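Local coordinates for protein N-acetylmuramoyl-L-alanine amidase (PDB 7AGM) that is a zinc-dependent N-acetylmuramoyl-L-alanine amidase, which hydrolyses the amide bond joining the glycan strand to the peptide stem of peptidoglycan, at residues A[13-18]-A[55-60]; A[50-55]-A[105-110]; A[76-81]-A[89-94]; A[61-66]-A[207-212]; A[119-124]-A[180-185]. All coordinates share one frame; numbering follows the deposited sequence.

Contact 1: residues A[13-18]-A[55-60]. With ZN (zinc ion), chain C.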
# COMPACT_ATOMS: atom_id res chain seq x y z
N LEU A 13 5.31 -1.80 6.68
CA LEU A 13 5.30 -1.28 5.32
C LEU A 13 5.49 -2.42 4.34
O LEU A 13 6.40 -3.24 4.49
CB LEU A 13 6.43 -0.25 5.13
CG LEU A 13 6.30 1.02 5.98
CD1 LEU A 13 7.59 1.83 5.91
CD2 LEU A 13 5.09 1.85 5.53
N ASP A 14 4.63 -2.46 3.32
CA ASP A 14 4.63 -3.54 2.32
C ASP A 14 4.73 -2.96 0.92
O ASP A 14 3.71 -2.63 0.29
CB ASP A 14 3.38 -4.41 2.47
CG ASP A 14 3.22 -5.39 1.33
OD1 ASP A 14 4.25 -5.94 0.87
OD2 ASP A 14 2.07 -5.62 0.90
N PRO A 15 5.94 -2.85 0.38
CA PRO A 15 6.07 -2.46 -1.04
C PRO A 15 5.64 -3.62 -1.93
O PRO A 15 6.24 -4.70 -1.90
CB PRO A 15 7.56 -2.14 -1.19
CG PRO A 15 8.24 -2.87 -0.07
CD PRO A 15 7.23 -3.09 1.04
N GLY A 16 4.57 -3.39 -2.69
CA GLY A 16 3.95 -4.48 -3.42
C GLY A 16 4.90 -5.14 -4.40
O GLY A 16 5.78 -4.50 -5.00
N HIS A 17 4.73 -6.46 -4.55
CA HIS A 17 5.36 -7.31 -5.55
C HIS A 17 6.82 -7.60 -5.22
O HIS A 17 7.29 -7.20 -4.16
CB HIS A 17 5.14 -6.76 -6.97
CG HIS A 17 3.71 -6.43 -7.23
ND1 HIS A 17 2.78 -7.39 -7.56
CD2 HIS A 17 3.04 -5.26 -7.16
CE1 HIS A 17 1.59 -6.82 -7.70
NE2 HIS A 17 1.72 -5.53 -7.45
N ASN A 18 7.52 -8.33 -6.09
CA ASN A 18 8.90 -8.73 -5.87
C ASN A 18 9.79 -8.14 -6.95
O ASN A 18 9.34 -7.90 -8.08
CB ASN A 18 9.09 -10.25 -5.98
CG ASN A 18 8.10 -11.05 -5.16
OD1 ASN A 18 7.75 -10.68 -4.04
ND2 ASN A 18 7.68 -12.18 -5.71
N PHE A 55 8.90 1.01 -8.40
CA PHE A 55 8.20 2.17 -7.87
C PHE A 55 7.82 1.96 -6.41
O PHE A 55 8.03 2.84 -5.57
CB PHE A 55 6.94 2.48 -8.68
CG PHE A 55 6.02 3.44 -7.98
CD1 PHE A 55 6.33 4.79 -7.91
CD2 PHE A 55 4.87 2.99 -7.34
CE1 PHE A 55 5.50 5.68 -7.23
CE2 PHE A 55 4.04 3.87 -6.67
CZ PHE A 55 4.35 5.22 -6.61
N THR A 56 7.21 0.81 -6.10
CA THR A 56 6.76 0.60 -4.72
C THR A 56 7.94 0.50 -3.77
O THR A 56 7.89 1.00 -2.65
CB THR A 56 5.89 -0.65 -4.62
OG1 THR A 56 6.68 -1.82 -4.88
CG2 THR A 56 4.70 -0.59 -5.59
N TRP A 57 9.03 -0.13 -4.22
CA TRP A 57 10.22 -0.27 -3.38
C TRP A 57 10.79 1.09 -3.01
O TRP A 57 10.94 1.42 -1.82
CB TRP A 57 11.25 -1.13 -4.12
CG TRP A 57 12.58 -1.19 -3.45
CD1 TRP A 57 13.76 -0.64 -3.88
CD2 TRP A 57 12.88 -1.87 -2.22
NE1 TRP A 57 14.76 -0.93 -3.00
CE2 TRP A 57 14.25 -1.69 -1.97
CE3 TRP A 57 12.11 -2.60 -1.31
CZ2 TRP A 57 14.88 -2.21 -0.84
CZ3 TRP A 57 12.74 -3.13 -0.19
CH2 TRP A 57 14.11 -2.92 0.03
N ASP A 58 11.10 1.91 -4.02
CA ASP A 58 11.75 3.18 -3.72
C ASP A 58 10.83 4.13 -2.95
O ASP A 58 11.27 4.80 -2.01
CB ASP A 58 12.27 3.83 -5.01
CG ASP A 58 13.11 5.04 -4.73
OD1 ASP A 58 14.25 4.86 -4.26
OD2 ASP A 58 12.64 6.17 -4.95
N THR A 59 9.54 4.15 -3.31
CA THR A 59 8.60 4.99 -2.57
C THR A 59 8.51 4.55 -1.11
O THR A 59 8.49 5.39 -0.20
CB THR A 59 7.23 4.94 -3.24
OG1 THR A 59 7.35 5.38 -4.59
CG2 THR A 59 6.22 5.83 -2.52
N THR A 60 8.52 3.23 -0.87
CA THR A 60 8.42 2.74 0.51
C THR A 60 9.68 3.09 1.31
O THR A 60 9.58 3.42 2.50
CB THR A 60 8.13 1.24 0.53
OG1 THR A 60 6.88 0.98 -0.14
CG2 THR A 60 8.00 0.75 1.98
ZN ZN C . 0.27 -4.01 -7.23
O HOH W 1 -0.44 -4.82 -9.09
O HOH W 2 -1.36 -5.51 -6.97
O HOH W 3 -1.25 -2.84 -8.03
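P15 meets T60 crosswise: the two side chains stand at about a right angle, with P15 CB against the hydroxyl, 3.4 Å from T60 OG1. The rotamer of T60 decides what each branch does. With chi1 at -59°, OG1 sits beside its own backbone N and donates to T56 O at 2.7 Å, while T60 N reaches the same carbonyl from the opposite face of its plane. The hydroxyl is thus spent on the helix itself, and what P15 meets is a hydroxyl already engaged. CG2, on the other branch, lies 3.7 Å from L13 CB, L13 and T60 running alongside in opposite senses. P15 also runs alongside W57, pointing the same way, its CG at the edge of the indole and 4.1 Å from W57 CE3.

These contacts seat helix 52-69 on strand 10-15 of the central mixed sheet; the short segments run at 149° to each other. One turn nearer the zinc, T56 carries its OG1 between the backbone N and the carbonyl carbon (chi1 67°), 2.8 Å from G16 O. Its single proton has a second acceptor within reach in H53 O, so the two carbonyls compete for it.

Just beyond G16, where this packing borders the metal site, comes H17, whose NE2 binds the zinc ion at 2.1 Å. Its ND1 is hydrogen-bonded to E41 O, a second-shell hold that fixes the rotation of the ring, presents NE2 to the zinc and would tend to make it a stronger donor to the metal.

Contact 2: residues A[50-55]-A[105-110]. With ZN (zinc ion), chain C.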
# COMPACT_ATOMS: atom_id res chain seq x y z
N TYR A 50 8.98 0.69 -16.99
CA TYR A 50 9.37 0.93 -15.60
C TYR A 50 8.44 0.13 -14.71
O TYR A 50 7.22 0.33 -14.77
CB TYR A 50 9.31 2.42 -15.27
CG TYR A 50 9.64 2.74 -13.83
CD1 TYR A 50 10.92 2.52 -13.31
CD2 TYR A 50 8.67 3.24 -12.98
CE1 TYR A 50 11.21 2.80 -11.97
CE2 TYR A 50 8.95 3.52 -11.65
CZ TYR A 50 10.22 3.31 -11.15
OH TYR A 50 10.46 3.60 -9.83
N PRO A 51 8.94 -0.81 -13.91
CA PRO A 51 8.04 -1.76 -13.23
C PRO A 51 7.49 -1.26 -11.90
O PRO A 51 8.14 -0.55 -11.14
CB PRO A 51 8.95 -2.97 -12.99
CG PRO A 51 10.32 -2.39 -12.85
CD PRO A 51 10.36 -1.15 -13.71
N GLU A 52 6.24 -1.68 -11.65
CA GLU A 52 5.59 -1.39 -10.38
C GLU A 52 6.47 -1.75 -9.19
O GLU A 52 6.56 -0.99 -8.22
CB GLU A 52 4.26 -2.14 -10.29
CG GLU A 52 3.54 -1.87 -8.97
CD GLU A 52 2.24 -2.63 -8.84
OE1 GLU A 52 1.86 -3.33 -9.80
OE2 GLU A 52 1.61 -2.55 -7.76
N HIS A 53 7.15 -2.90 -9.25
CA HIS A 53 7.90 -3.34 -8.08
C HIS A 53 9.02 -2.37 -7.71
O HIS A 53 9.35 -2.24 -6.53
CB HIS A 53 8.42 -4.77 -8.27
CG HIS A 53 9.56 -4.91 -9.24
ND1 HIS A 53 10.86 -4.59 -8.91
CD2 HIS A 53 9.60 -5.36 -10.51
CE1 HIS A 53 11.65 -4.84 -9.94
NE2 HIS A 53 10.91 -5.31 -10.93
N SER A 54 9.61 -1.68 -8.70
CA SER A 54 10.64 -0.70 -8.38
C SER A 54 10.04 0.59 -7.85
O SER A 54 10.59 1.21 -6.92
CB SER A 54 11.52 -0.43 -9.60
OG SER A 54 12.20 -1.62 -9.99
N PHE A 55 8.90 1.01 -8.40
CA PHE A 55 8.20 2.17 -7.87
C PHE A 55 7.82 1.96 -6.41
O PHE A 55 8.03 2.84 -5.57
CB PHE A 55 6.94 2.48 -8.68
CG PHE A 55 6.02 3.44 -7.98
CD1 PHE A 55 6.33 4.79 -7.91
CD2 PHE A 55 4.87 2.99 -7.34
CE1 PHE A 55 5.50 5.68 -7.23
CE2 PHE A 55 4.04 3.87 -6.67
CZ PHE A 55 4.35 5.22 -6.61
N SER A 105 0.26 -1.08 2.60
CA SER A 105 0.80 -1.71 1.41
C SER A 105 0.76 -0.68 0.28
O SER A 105 -0.23 0.04 0.13
CB SER A 105 -0.04 -2.94 1.04
OG SER A 105 0.45 -3.56 -0.13
N ILE A 106 1.87 -0.56 -0.45
CA ILE A 106 2.03 0.48 -1.45
C ILE A 106 2.13 -0.16 -2.83
O ILE A 106 2.96 -1.06 -3.05
CB ILE A 106 3.25 1.37 -1.14
CG1 ILE A 106 3.03 2.10 0.19
CG2 ILE A 106 3.47 2.37 -2.26
CD1 ILE A 106 4.20 3.00 0.61
N HIS A 107 1.27 0.30 -3.75
CA HIS A 107 1.11 -0.30 -5.07
C HIS A 107 0.97 0.79 -6.12
O HIS A 107 0.81 1.98 -5.81
CB HIS A 107 -0.13 -1.19 -5.14
CG HIS A 107 0.07 -2.52 -4.49
ND1 HIS A 107 0.26 -3.67 -5.22
CD2 HIS A 107 0.13 -2.88 -3.19
CE1 HIS A 107 0.43 -4.69 -4.39
NE2 HIS A 107 0.35 -4.23 -3.15
N ALA A 108 1.00 0.36 -7.37
CA ALA A 108 0.60 1.19 -8.50
C ALA A 108 -0.23 0.34 -9.45
O ALA A 108 -0.03 -0.88 -9.57
CB ALA A 108 1.79 1.79 -9.25
N ASP A 109 -1.16 0.99 -10.14
CA ASP A 109 -2.25 0.32 -10.83
C ASP A 109 -2.04 0.33 -12.34
O ASP A 109 -1.22 1.07 -12.89
CB ASP A 109 -3.56 1.06 -10.52
CG ASP A 109 -4.77 0.19 -10.72
OD1 ASP A 109 -4.64 -1.05 -10.77
OD2 ASP A 109 -5.87 0.78 -10.81
N GLY A 110 -2.81 -0.53 -13.01
CA GLY A 110 -2.93 -0.50 -14.45
C GLY A 110 -4.38 -0.32 -14.85
O GLY A 110 -5.19 -1.23 -14.68
ZN ZN C . 0.27 -4.01 -7.23
O HOH W 1 -0.44 -4.82 -9.09
O HOH W 3 -1.25 -2.84 -8.03
O HOH W 2 -1.36 -5.51 -6.97
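H107 O lies at the edge of the F55 ring, in plane, 3.8 Å from F55 CE2, while the methyl of A108 comes in obliquely, with CB 3.8 Å from F55 CD2. The imidazole of H107 has S105 OG at its edge, in plane, and L180 and E182 from the neighbouring strand also touch this side chain. The third flat group, the carboxylate of E52, is met from above: A108 N donates to OE2 at 3.0 Å, 54° out of the carboxylate plane, along a nearly straight bond of 170°.

E52 gets there from the first turn of helix 52-69 with CG anti to its backbone N (chi1 -180°) and the chain extended beyond. OE2 then binds the zinc ion at 2.0 Å, beside H107 ND1, which binds it at the same distance. The other oxygen, OE1, accepts from T44 N and, at 2.8 Å, from water 1. A108 O, close to the carboxylate and itself an acceptor, takes a hydrogen from water 3 at 2.8 Å.

H17 NE2 and three waters bring the zinc to six ligands in a roughly octahedral shell, each protein atom facing a water across the metal. Three protein ligands on one side and three exchangeable waters on the other suit a hydrolase: E52 OE1 orients water 1, A108 O orients water 3, and a metal-bound water, probably polarised by the zinc, is the kind of nucleophile expected in this amidase family.

Contact 3: residues A[76-81]-A[89-94]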
# COMPACT_ATOMS: atom_id res chain seq x y z
N MET A 76 9.57 -3.89 7.22
CA MET A 76 9.18 -4.02 5.82
C MET A 76 8.95 -5.47 5.44
O MET A 76 9.55 -6.39 6.01
CB MET A 76 10.21 -3.36 4.89
CG MET A 76 10.24 -1.84 5.02
SD MET A 76 11.35 -1.07 3.84
CE MET A 76 10.71 -1.70 2.30
N SER A 77 8.09 -5.68 4.45
CA SER A 77 7.77 -7.03 4.00
C SER A 77 8.86 -7.65 3.14
O SER A 77 8.89 -8.87 3.00
CB SER A 77 6.47 -7.01 3.20
OG SER A 77 6.63 -6.23 2.03
N ARG A 78 9.75 -6.84 2.56
CA ARG A 78 10.85 -7.36 1.76
C ARG A 78 12.04 -6.44 1.93
O ARG A 78 11.89 -5.27 2.32
CB ARG A 78 10.47 -7.54 0.29
CG ARG A 78 10.03 -6.26 -0.42
CD ARG A 78 9.76 -6.60 -1.87
NE ARG A 78 9.02 -5.61 -2.65
CZ ARG A 78 9.51 -4.93 -3.69
NH1 ARG A 78 10.79 -5.06 -4.04
NH2 ARG A 78 8.72 -4.11 -4.37
N GLY A 79 13.22 -6.96 1.61
CA GLY A 79 14.46 -6.28 1.90
C GLY A 79 15.31 -5.94 0.69
O GLY A 79 16.43 -5.45 0.85
N ASN A 80 14.79 -6.18 -0.51
CA ASN A 80 15.50 -5.83 -1.74
C ASN A 80 14.49 -5.69 -2.86
O ASN A 80 13.29 -5.94 -2.69
CB ASN A 80 16.56 -6.87 -2.10
CG ASN A 80 15.97 -8.25 -2.34
OD1 ASN A 80 15.11 -8.43 -3.21
ND2 ASN A 80 16.42 -9.23 -1.56
N ASP A 81 14.99 -5.32 -4.04
CA ASP A 81 14.18 -5.15 -5.24
C ASP A 81 14.75 -5.95 -6.40
O ASP A 81 14.56 -5.60 -7.56
CB ASP A 81 14.05 -3.67 -5.60
CG ASP A 81 12.99 -3.41 -6.66
OD1 ASP A 81 11.91 -4.02 -6.56
OD2 ASP A 81 13.25 -2.61 -7.59
N ASP A 89 -0.25 -14.05 1.32
CA ASP A 89 -0.67 -14.46 2.65
C ASP A 89 0.45 -14.29 3.67
O ASP A 89 0.21 -13.88 4.81
CB ASP A 89 -1.22 -15.89 2.64
CG ASP A 89 -0.18 -16.94 2.24
OD1 ASP A 89 0.75 -16.62 1.47
OD2 ASP A 89 -0.33 -18.10 2.68
N GLU A 90 1.70 -14.56 3.25
CA GLU A 90 2.85 -14.38 4.12
C GLU A 90 3.05 -12.91 4.51
O GLU A 90 3.44 -12.61 5.64
CB GLU A 90 4.11 -14.94 3.45
CG GLU A 90 4.07 -16.46 3.25
CD GLU A 90 5.27 -17.02 2.48
OE1 GLU A 90 5.86 -16.30 1.64
OE2 GLU A 90 5.62 -18.19 2.71
N ARG A 91 2.79 -11.98 3.58
CA ARG A 91 2.91 -10.57 3.93
C ARG A 91 1.90 -10.17 5.00
O ARG A 91 2.22 -9.37 5.90
CB ARG A 91 2.79 -9.70 2.67
CG ARG A 91 3.91 -9.94 1.66
CD ARG A 91 3.66 -9.21 0.37
NE ARG A 91 4.69 -9.55 -0.62
CZ ARG A 91 5.43 -8.68 -1.30
NH1 ARG A 91 5.27 -7.37 -1.14
NH2 ARG A 91 6.34 -9.12 -2.17
N ALA A 92 0.69 -10.72 4.95
CA ALA A 92 -0.26 -10.47 6.03
C ALA A 92 0.20 -11.11 7.34
O ALA A 92 0.10 -10.50 8.40
CB ALA A 92 -1.67 -10.94 5.66
N ALA A 93 0.74 -12.33 7.27
CA ALA A 93 1.23 -13.00 8.47
C ALA A 93 2.39 -12.23 9.11
O ALA A 93 2.45 -12.09 10.34
CB ALA A 93 1.65 -14.43 8.15
N MET A 94 3.31 -11.71 8.29
CA MET A 94 4.40 -10.88 8.81
C MET A 94 3.86 -9.65 9.51
O MET A 94 4.32 -9.29 10.60
CB MET A 94 5.32 -10.47 7.67
CG MET A 94 6.11 -11.60 7.06
SD MET A 94 6.97 -11.03 5.58
CE MET A 94 8.28 -10.04 6.31
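S77 and R91 face each other with their CA atoms 6.0 Å apart, where the loop after strand 73-76 passes alongside helix 88-98. This is the start of a beta-alpha-beta crossover: the helix connects strand 73-76 to strand 102-109, with strand 10-15 parallel between them. The segments exchange no hydrogen bond; what joins them is packing and shared outside partners.

S77 OG lies 3.6 Å from R91 NH1, and both are held by D14 OD1, through a hydrogen bond from the serine and a salt bridge from the arginine. R91, its chain extended from CG to NE, runs past S77 to give P15 O a bond from NH1 and H17 O one from NH2. M94, bent at chi3 (73°), swings its CE to within 3.6 Å of S77 O.

Two positive groups come close here, with R78 NE 4.4 Å from R91 NH1. Both donate to P15 O, which should ease their repulsion, as should their acidic partners. On the far side of its guanidinium, R78 NH1 grips N80 O at 3.0 Å and, almost in the guanidinium plane, D81 OD1 at 2.9 Å on the anti side of that carboxylate.

Contact 4: residues A[61-66]-A[207-212]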
# COMPACT_ATOMS: atom_id res chain seq x y z
N LEU A 61 10.86 3.07 0.66
CA LEU A 61 12.08 3.47 1.36
C LEU A 61 11.99 4.92 1.82
O LEU A 61 12.46 5.27 2.90
CB LEU A 61 13.29 3.28 0.44
CG LEU A 61 13.69 1.84 0.13
CD1 LEU A 61 14.88 1.81 -0.81
CD2 LEU A 61 14.00 1.08 1.42
N ARG A 62 11.41 5.78 0.98
CA ARG A 62 11.23 7.18 1.35
C ARG A 62 10.24 7.32 2.49
O ARG A 62 10.47 8.10 3.42
CB ARG A 62 10.81 7.97 0.12
CG ARG A 62 11.91 8.02 -0.93
CD ARG A 62 11.41 8.54 -2.27
NE ARG A 62 12.43 8.40 -3.32
CZ ARG A 62 13.37 9.31 -3.59
NH1 ARG A 62 13.42 10.44 -2.90
NH2 ARG A 62 14.25 9.08 -4.55
N VAL A 63 9.14 6.55 2.46
CA VAL A 63 8.19 6.55 3.57
C VAL A 63 8.89 6.12 4.86
O VAL A 63 8.74 6.75 5.91
CB VAL A 63 6.98 5.65 3.26
CG1 VAL A 63 6.13 5.42 4.52
CG2 VAL A 63 6.12 6.26 2.14
N ARG A 64 9.68 5.04 4.79
CA ARG A 64 10.34 4.53 5.99
C ARG A 64 11.27 5.58 6.60
O ARG A 64 11.28 5.79 7.82
CB ARG A 64 11.13 3.26 5.69
CG ARG A 64 11.94 2.84 6.90
CD ARG A 64 12.58 1.51 6.74
NE ARG A 64 13.72 1.58 5.84
CZ ARG A 64 14.50 0.54 5.59
NH1 ARG A 64 14.25 -0.63 6.17
NH2 ARG A 64 15.52 0.67 4.75
N ALA A 65 12.08 6.23 5.76
CA ALA A 65 13.00 7.25 6.27
C ALA A 65 12.26 8.36 6.99
O ALA A 65 12.69 8.81 8.06
CB ALA A 65 13.82 7.82 5.11
N ALA A 66 11.13 8.82 6.44
CA ALA A 66 10.39 9.90 7.08
C ALA A 66 9.78 9.44 8.40
O ALA A 66 9.79 10.19 9.38
CB ALA A 66 9.33 10.46 6.13
N ALA A 207 3.02 12.37 1.01
CA ALA A 207 1.57 12.32 1.24
C ALA A 207 1.19 11.08 2.04
O ALA A 207 0.35 11.16 2.95
CB ALA A 207 0.86 12.32 -0.11
N ILE A 208 1.79 9.94 1.72
CA ILE A 208 1.51 8.72 2.48
C ILE A 208 1.92 8.89 3.94
O ILE A 208 1.19 8.48 4.85
CB ILE A 208 2.18 7.51 1.80
CG1 ILE A 208 1.53 7.27 0.43
CG2 ILE A 208 2.12 6.27 2.72
CD1 ILE A 208 2.25 6.22 -0.43
N VAL A 209 3.08 9.51 4.18
CA VAL A 209 3.53 9.75 5.55
C VAL A 209 2.54 10.62 6.32
O VAL A 209 2.24 10.35 7.49
CB VAL A 209 4.96 10.35 5.55
CG1 VAL A 209 5.33 10.84 6.94
CG2 VAL A 209 5.96 9.31 5.08
N ARG A 210 2.01 11.66 5.68
CA ARG A 210 1.00 12.49 6.34
C ARG A 210 -0.23 11.66 6.71
O ARG A 210 -0.79 11.83 7.80
CB ARG A 210 0.60 13.67 5.45
CG ARG A 210 1.68 14.72 5.30
CD ARG A 210 1.27 15.80 4.31
NE ARG A 210 0.13 16.59 4.78
CZ ARG A 210 -0.48 17.53 4.07
NH1 ARG A 210 -0.08 17.81 2.84
NH2 ARG A 210 -1.51 18.18 4.59
N GLY A 211 -0.65 10.78 5.81
CA GLY A 211 -1.75 9.87 6.14
C GLY A 211 -1.44 8.98 7.33
O GLY A 211 -2.28 8.79 8.22
N ILE A 212 -0.25 8.38 7.34
CA ILE A 212 0.15 7.49 8.43
C ILE A 212 0.22 8.26 9.75
O ILE A 212 -0.35 7.84 10.76
CB ILE A 212 1.48 6.79 8.12
CG1 ILE A 212 1.31 5.89 6.89
CG2 ILE A 212 1.98 6.01 9.34
CD1 ILE A 212 2.63 5.25 6.44
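V63 and V209 share nearly the same rotamer, V63 with chi1 at 168° and V209 at 169°, and in each CG1 is anti to the backbone N while CG2 lies beside it. Across the interface this sets unlike branches together, V63 CG1 lying 3.9 Å from V209 CG2, as the two valines pass alongside with opposite headings. The same V63 CG1 also reaches the tip of I212, 4.0 Å from its CD1; I212 sends its CG1 anti to the carbonyl carbon, and the delta methyl continues towards the valine. V63 CG2 turns the other way and meets I208 CG2 at 4.0 Å, the two side chains crossing at about a right angle.

A205 also touches V63, so that this one valine sits among A205, I208, V209 and I212. Segments 61-66 and 207-212, of helices 52-69 and 198-219, cross at -47° with their axes 9.5 Å apart, consistent with ridges-into-grooves packing. Both helices pack on the same face of the central alpha/beta sheet: V63 touches L13 and I212 touches V11 of strand 10-15, while M142 of helix 134-148 adjoins I208 and I212.

V209 packs back on the partner helix. Its CG2 lies over the backbone at 3.9 Å from V63 CA and comes to 3.7 Å from A66 CB, with V209 CG1 a little farther from the same methyl. No hydrogen bond crosses between the two segments. Towards the start of helix 198-219, R62 bonds across to Q202, while its salt bridge to D58 stays within its own helix.

Contact 5: residues A[119-124]-A[180-185]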
# COMPACT_ATOMS: atom_id res chain seq x y z
N HIS A 119 -6.16 5.58 -5.43
CA HIS A 119 -7.28 5.04 -4.66
C HIS A 119 -6.75 4.23 -3.49
O HIS A 119 -5.67 3.63 -3.55
CB HIS A 119 -8.37 4.34 -5.52
CG HIS A 119 -7.90 3.13 -6.28
ND1 HIS A 119 -6.98 3.19 -7.30
CD2 HIS A 119 -8.29 1.83 -6.20
CE1 HIS A 119 -6.80 1.98 -7.80
NE2 HIS A 119 -7.58 1.13 -7.15
N VAL A 120 -7.51 4.28 -2.39
CA VAL A 120 -7.15 3.64 -1.13
C VAL A 120 -8.11 2.48 -0.91
O VAL A 120 -9.33 2.69 -0.80
CB VAL A 120 -7.18 4.61 0.06
CG1 VAL A 120 -6.79 3.88 1.36
CG2 VAL A 120 -6.25 5.80 -0.19
N LEU A 121 -7.57 1.27 -0.86
CA LEU A 121 -8.35 0.05 -0.69
C LEU A 121 -8.39 -0.35 0.77
O LEU A 121 -7.41 -0.22 1.50
CB LEU A 121 -7.75 -1.10 -1.49
CG LEU A 121 -7.79 -1.07 -3.03
CD1 LEU A 121 -6.98 0.08 -3.64
CD2 LEU A 121 -7.30 -2.42 -3.56
N TYR A 122 -9.54 -0.88 1.19
CA TYR A 122 -9.67 -1.42 2.54
C TYR A 122 -10.62 -2.61 2.51
O TYR A 122 -11.51 -2.69 1.65
CB TYR A 122 -10.13 -0.35 3.53
CG TYR A 122 -11.47 0.28 3.21
CD1 TYR A 122 -11.58 1.32 2.29
CD2 TYR A 122 -12.64 -0.16 3.85
CE1 TYR A 122 -12.82 1.89 2.00
CE2 TYR A 122 -13.86 0.41 3.58
CZ TYR A 122 -13.96 1.43 2.66
OH TYR A 122 -15.20 1.97 2.41
N SER A 123 -10.42 -3.53 3.45
CA SER A 123 -11.20 -4.75 3.48
C SER A 123 -12.67 -4.46 3.75
O SER A 123 -13.02 -3.81 4.75
CB SER A 123 -10.67 -5.69 4.56
OG SER A 123 -11.41 -6.90 4.55
N SER A 124 -13.52 -4.96 2.88
CA SER A 124 -14.96 -4.83 3.04
C SER A 124 -15.65 -5.95 2.27
O SER A 124 -15.28 -6.20 1.11
CB SER A 124 -15.43 -3.47 2.54
OG SER A 124 -16.83 -3.32 2.73
N LEU A 180 -4.37 -0.28 1.68
CA LEU A 180 -3.51 -0.46 0.52
C LEU A 180 -3.67 0.77 -0.36
O LEU A 180 -4.79 1.11 -0.76
CB LEU A 180 -3.88 -1.75 -0.22
CG LEU A 180 -2.98 -2.16 -1.40
CD1 LEU A 180 -3.15 -3.64 -1.71
CD2 LEU A 180 -3.24 -1.34 -2.67
N VAL A 181 -2.56 1.46 -0.64
CA VAL A 181 -2.59 2.68 -1.44
C VAL A 181 -2.15 2.33 -2.86
O VAL A 181 -1.00 1.93 -3.08
CB VAL A 181 -1.69 3.77 -0.84
CG1 VAL A 181 -1.69 5.01 -1.75
CG2 VAL A 181 -2.10 4.12 0.58
N GLU A 182 -3.07 2.47 -3.81
CA GLU A 182 -2.72 2.47 -5.23
C GLU A 182 -2.42 3.93 -5.60
O GLU A 182 -3.33 4.76 -5.66
CB GLU A 182 -3.86 1.90 -6.09
CG GLU A 182 -4.08 0.40 -5.96
CD GLU A 182 -3.08 -0.42 -6.74
OE1 GLU A 182 -2.18 0.18 -7.36
OE2 GLU A 182 -3.19 -1.67 -6.73
N CYS A 183 -1.13 4.24 -5.81
CA CYS A 183 -0.71 5.64 -5.92
C CYS A 183 -1.19 6.29 -7.20
O CYS A 183 -1.45 7.50 -7.22
CB CYS A 183 0.81 5.73 -5.84
SG CYS A 183 1.46 5.26 -4.22
N GLY A 184 -1.31 5.52 -8.28
CA GLY A 184 -1.66 6.07 -9.57
C GLY A 184 -1.71 4.97 -10.61
O GLY A 184 -1.53 3.79 -10.29
N ASN A 185 -1.93 5.39 -11.85
CA ASN A 185 -2.06 4.47 -12.98
C ASN A 185 -0.75 4.52 -13.78
O ASN A 185 -0.43 5.54 -14.40
CB ASN A 185 -3.24 4.92 -13.85
CG ASN A 185 -3.43 4.05 -15.08
OD1 ASN A 185 -2.78 3.02 -15.23
ND2 ASN A 185 -4.35 4.46 -15.95
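H119 lays its imidazole beside E182, the two side chains pointing the same way from one face of the sheet. The histidine takes the less usual first torsion, CG between its backbone N and carbonyl carbon (chi1 63°), and this brings the ring across to the neighbouring strand. There E182 CB lies over one ring face, 3.8 Å from the centroid of the H119 ring, in a CH-pi contact. E182 is bent at chi2 (-78°), which turns CD and its carboxylate away from H119 and towards H107 and D109 on the next strand. Even so, ring and carboxylate planes stay within 14° of each other.

L121 joins from the same face. Its CD1 reaches E182 CG at 3.7 Å and L180 CD2 at 4.1 Å, so E182 CG touches both the H119 ring and the L121 branch. V120 and V181 project from the other face, where helix 134-148 covers them with L146 and, over V181, M142.

Beneath these side chains lies regular antiparallel pairing. H119 and E182 form a hydrogen-bonded pair, with H119 N to E182 O at 3.0 Å and E182 N to H119 O at 2.9 Å. L121 and L180 form the next, with L121 N to L180 O at 2.8 Å and L180 N to L121 O at 3.0 Å; between them V120 and V181 are a non-hydrogen-bonded pair.

Strand 119-123 runs antiparallel to 178-185, and with 162-165 opposes the other four strands of the mixed sheet of this zinc amidase fold; strand 178-185 delivers the E182 side chain to within about 4 Å of the bound zinc ion.

In the fold
Contacts 1, 2 and 4 share helix 52-69, and contacts 1, 2 and 5 reach the six-stranded mixed sheet. Contacts 2, 1 and 4, in that order, follow the helix from its zinc end outwards, and the centres of contacts 1 and 2 lie only 7 Å apart, sharing F55 and the metal. Strands 10-15, 102-109, 178-185 and 119-123 are successive neighbours, carrying the sheet from contact 1 through contact 2 to contact 5. Contact 3, beside strand 10-15, is about 18 Å from contact 5, centre to centre. Along the chain contacts 1 and 2 interlace, while contact 4 spans both 3 and 5. The zinc site is therefore assembled from sequence-distant pieces that the fold brings together.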